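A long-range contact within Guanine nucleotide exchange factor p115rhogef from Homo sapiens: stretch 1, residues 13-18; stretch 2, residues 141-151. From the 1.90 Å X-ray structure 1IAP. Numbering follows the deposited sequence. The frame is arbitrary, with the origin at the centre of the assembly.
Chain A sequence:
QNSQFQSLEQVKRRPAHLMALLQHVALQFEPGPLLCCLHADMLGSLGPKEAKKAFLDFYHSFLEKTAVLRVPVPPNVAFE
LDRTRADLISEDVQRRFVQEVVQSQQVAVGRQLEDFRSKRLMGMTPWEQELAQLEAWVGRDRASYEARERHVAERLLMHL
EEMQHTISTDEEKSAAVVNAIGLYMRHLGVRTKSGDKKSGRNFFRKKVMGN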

# COMPACT_ATOMS: atom_id res chain seq x y z
N ARG A 13 -8.10 4.24 -3.13
CA ARG A 13 -8.90 5.33 -2.57
C ARG A 13 -9.97 4.88 -1.59
O ARG A 13 -10.62 5.72 -0.96
CB ARG A 13 -9.56 6.11 -3.71
CG ARG A 13 -8.61 6.50 -4.82
CD ARG A 13 -9.33 7.17 -5.98
NE ARG A 13 -8.43 7.45 -7.09
CZ ARG A 13 -8.82 7.78 -8.31
NH1 ARG A 13 -10.11 7.87 -8.60
NH2 ARG A 13 -7.92 8.00 -9.26
N ARG A 14 -10.17 3.57 -1.46
CA ARG A 14 -11.19 3.02 -0.57
C ARG A 14 -10.50 2.35 0.62
O ARG A 14 -10.14 1.18 0.57
CB ARG A 14 -12.04 2.01 -1.34
CG ARG A 14 -12.42 2.48 -2.76
CD ARG A 14 -13.80 3.13 -2.85
NE ARG A 14 -13.97 4.30 -2.00
CZ ARG A 14 -13.61 5.54 -2.33
NH1 ARG A 14 -13.05 5.79 -3.51
NH2 ARG A 14 -13.85 6.55 -1.50
N PRO A 15 -10.35 3.09 1.73
CA PRO A 15 -9.69 2.63 2.96
C PRO A 15 -10.12 1.30 3.55
O PRO A 15 -9.26 0.50 3.92
CB PRO A 15 -9.89 3.81 3.92
CG PRO A 15 -11.16 4.43 3.45
CD PRO A 15 -11.04 4.38 1.96
N ALA A 16 -11.42 1.04 3.64
CA ALA A 16 -11.91 -0.21 4.20
C ALA A 16 -11.62 -1.38 3.27
O ALA A 16 -11.13 -2.43 3.70
CB ALA A 16 -13.41 -0.12 4.48
N HIS A 17 -11.91 -1.19 1.99
CA HIS A 17 -11.67 -2.22 0.99
C HIS A 17 -10.18 -2.50 0.88
O HIS A 17 -9.77 -3.66 0.83
CB HIS A 17 -12.28 -1.80 -0.35
CG HIS A 17 -13.76 -1.59 -0.27
ND1 HIS A 17 -14.67 -2.47 -0.83
CD2 HIS A 17 -14.49 -0.67 0.41
CE1 HIS A 17 -15.90 -2.10 -0.48
NE2 HIS A 17 -15.81 -1.02 0.27
N LEU A 18 -9.37 -1.44 0.97
CA LEU A 18 -7.92 -1.58 0.92
C LEU A 18 -7.39 -2.36 2.12
O LEU A 18 -6.51 -3.20 1.97
CB LEU A 18 -7.26 -0.19 0.81
CG LEU A 18 -5.75 -0.20 0.58
CD1 LEU A 18 -5.41 -1.00 -0.68
CD2 LEU A 18 -5.25 1.24 0.45
N ASP A 141 -24.67 11.54 -0.09
CA ASP A 141 -23.59 12.43 0.33
C ASP A 141 -22.27 11.66 0.37
O ASP A 141 -22.06 10.83 1.25
CB ASP A 141 -23.91 13.01 1.71
CG ASP A 141 -22.83 13.97 2.23
OD1 ASP A 141 -22.93 14.39 3.40
OD2 ASP A 141 -21.89 14.31 1.48
N ARG A 142 -21.39 11.98 -0.57
CA ARG A 142 -20.09 11.32 -0.66
C ARG A 142 -19.22 11.50 0.58
O ARG A 142 -18.57 10.56 1.01
CB ARG A 142 -19.34 11.80 -1.90
CG ARG A 142 -18.20 10.89 -2.31
CD ARG A 142 -18.72 9.51 -2.65
NE ARG A 142 -17.65 8.57 -2.99
CZ ARG A 142 -17.84 7.27 -3.16
NH1 ARG A 142 -19.06 6.74 -3.03
NH2 ARG A 142 -16.82 6.49 -3.48
N ALA A 143 -19.22 12.71 1.15
CA ALA A 143 -18.42 13.00 2.35
C ALA A 143 -18.82 12.17 3.56
O ALA A 143 -17.97 11.70 4.32
CB ALA A 143 -18.48 14.49 2.68
N SER A 144 -20.12 11.98 3.75
CA SER A 144 -20.62 11.19 4.86
C SER A 144 -20.28 9.72 4.63
O SER A 144 -20.01 8.99 5.58
CB SER A 144 -22.13 11.36 5.03
OG SER A 144 -22.85 10.78 3.96
N TYR A 145 -20.32 9.28 3.37
CA TYR A 145 -19.99 7.90 3.05
C TYR A 145 -18.50 7.68 3.28
O TYR A 145 -18.10 6.67 3.84
CB TYR A 145 -20.33 7.55 1.60
CG TYR A 145 -19.92 6.13 1.26
CD1 TYR A 145 -19.01 5.87 0.24
CD2 TYR A 145 -20.42 5.04 1.99
CE1 TYR A 145 -18.61 4.55 -0.05
CE2 TYR A 145 -20.03 3.73 1.70
CZ TYR A 145 -19.12 3.49 0.68
OH TYR A 145 -18.72 2.20 0.41
N GLU A 146 -17.69 8.63 2.81
CA GLU A 146 -16.25 8.54 2.98
C GLU A 146 -15.90 8.45 4.46
O GLU A 146 -14.99 7.72 4.83
CB GLU A 146 -15.55 9.74 2.33
CG GLU A 146 -15.58 9.70 0.81
CD GLU A 146 -14.97 10.94 0.18
OE1 GLU A 146 -14.82 11.97 0.88
OE2 GLU A 146 -14.66 10.89 -1.03
N ALA A 147 -16.65 9.17 5.30
CA ALA A 147 -16.41 9.15 6.74
C ALA A 147 -16.67 7.75 7.30
O ALA A 147 -15.93 7.27 8.16
CB ALA A 147 -17.28 10.18 7.45
N ARG A 148 -17.72 7.09 6.81
CA ARG A 148 -18.06 5.74 7.23
C ARG A 148 -16.95 4.76 6.86
O ARG A 148 -16.62 3.86 7.64
CB ARG A 148 -19.38 5.27 6.61
CG ARG A 148 -20.63 5.83 7.29
CD ARG A 148 -21.89 5.22 6.69
NE ARG A 148 -23.10 5.58 7.43
CZ ARG A 148 -23.73 6.75 7.34
NH1 ARG A 148 -23.27 7.70 6.54
NH2 ARG A 148 -24.83 6.96 8.05
N GLU A 149 -16.38 4.95 5.67
CA GLU A 149 -15.30 4.09 5.18
C GLU A 149 -14.09 4.20 6.11
O GLU A 149 -13.52 3.18 6.50
CB GLU A 149 -14.85 4.51 3.78
CG GLU A 149 -15.86 4.32 2.67
CD GLU A 149 -15.23 4.61 1.32
OE1 GLU A 149 -15.01 5.79 1.01
OE2 GLU A 149 -14.94 3.66 0.57
N ARG A 150 -13.72 5.43 6.45
CA ARG A 150 -12.58 5.66 7.34
C ARG A 150 -12.80 5.05 8.72
O ARG A 150 -11.86 4.58 9.35
CB ARG A 150 -12.28 7.16 7.49
CG ARG A 150 -11.97 7.87 6.20
CD ARG A 150 -11.53 9.30 6.47
NE ARG A 150 -11.49 10.09 5.25
CZ ARG A 150 -12.43 10.96 4.89
NH1 ARG A 150 -13.48 11.16 5.68
NH2 ARG A 150 -12.33 11.62 3.74
N HIS A 151 -14.04 5.06 9.20
CA HIS A 151 -14.36 4.50 10.51
C HIS A 151 -14.10 3.00 10.51
O HIS A 151 -13.46 2.47 11.42
CB HIS A 151 -15.83 4.77 10.87
CG HIS A 151 -16.21 4.32 12.24
ND1 HIS A 151 -16.93 3.17 12.48
CD2 HIS A 151 -15.98 4.87 13.46
CE1 HIS A 151 -17.12 3.02 13.77
NE2 HIS A 151 -16.56 4.04 14.39
O HOH W 1 -14.91 9.04 -3.02

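What joins two stretches whose touching residues are at least 128 positions apart in sequence? The centre of the contact is a two-pronged salt bridge between Arg-14 and Glu-149. Arg-14 NE donates to Glu-149 OE2 at 2.8 Å, and Arg-14 NH2 donates to Glu-149 OE1 at 2.9 Å. Both bonds are nearly straight, with N-H...acceptor angles of 169° and 171°, so one edge of the guanidinium meets the carboxylate squarely and both carboxylate oxygens are satisfied. Glu-149 is buried, where an unpaired carboxylate would be costly; the paired charge of arginine answers it.

How do the side chains reach each other? Glu-149 sits on the helix of the second stretch with its CA-to-CB bond toward the first, and its m, t conformation carries the carboxylate on to Arg-14. Arg-14 occupies the N-cap position before the other helix. Its CA-to-CB bond points sideways, but a chi2 of -96°, between the usual wells, and a chi3 near +60° fold the chain so that its end comes nearer the partner.

What else do the polar groups around the salt bridge bind, with a second arginine so close? Arg-142 NH2 stands over one face of the Arg-14 guanidinium, 3.5 Å from Arg-14 CZ, and the like-charged Arg-14 NH2 and Arg-142 NH2 are 3.6 Å apart. Water 1 lies between them and Glu-146. It accepts from Arg-142 NE at 2.8 Å and, weakly, from Arg-14 NH2 at 3.1 Å, and donates to Glu-146 OE2 at 2.7 Å. The water thus links both arginines to a carboxylate. Glu-146 adds negative charge nearby, its OE2 4.4 Å from Arg-14 NH2, beyond a salt bridge; within its own helix, Glu-146 OE1 forms a long salt bridge with Arg-150 NH2 at 3.8 Å.

What packs beside this polar cluster? Pro-15 and Ala-16, both buried with CA-to-CB bonds toward the second stretch, lie against the backbone and the base of the Glu-149 side chain. Pro-15 CG rests 3.7 Å from Glu-149 CB, and Ala-16 CB lies 3.9 Å from Glu-149 O. That carbonyl is approached by a methyl group, and the small alanine suits a place where the Ala-16 and Glu-149 CA atoms are only 5.6 Å apart. Proline has no amide hydrogen to satisfy, which suits the first turn of a helix, while its compact ring offers carbon to the neighbouring helix. Together the stretches bury 311 Å², a modest area with the salt bridge at its heart.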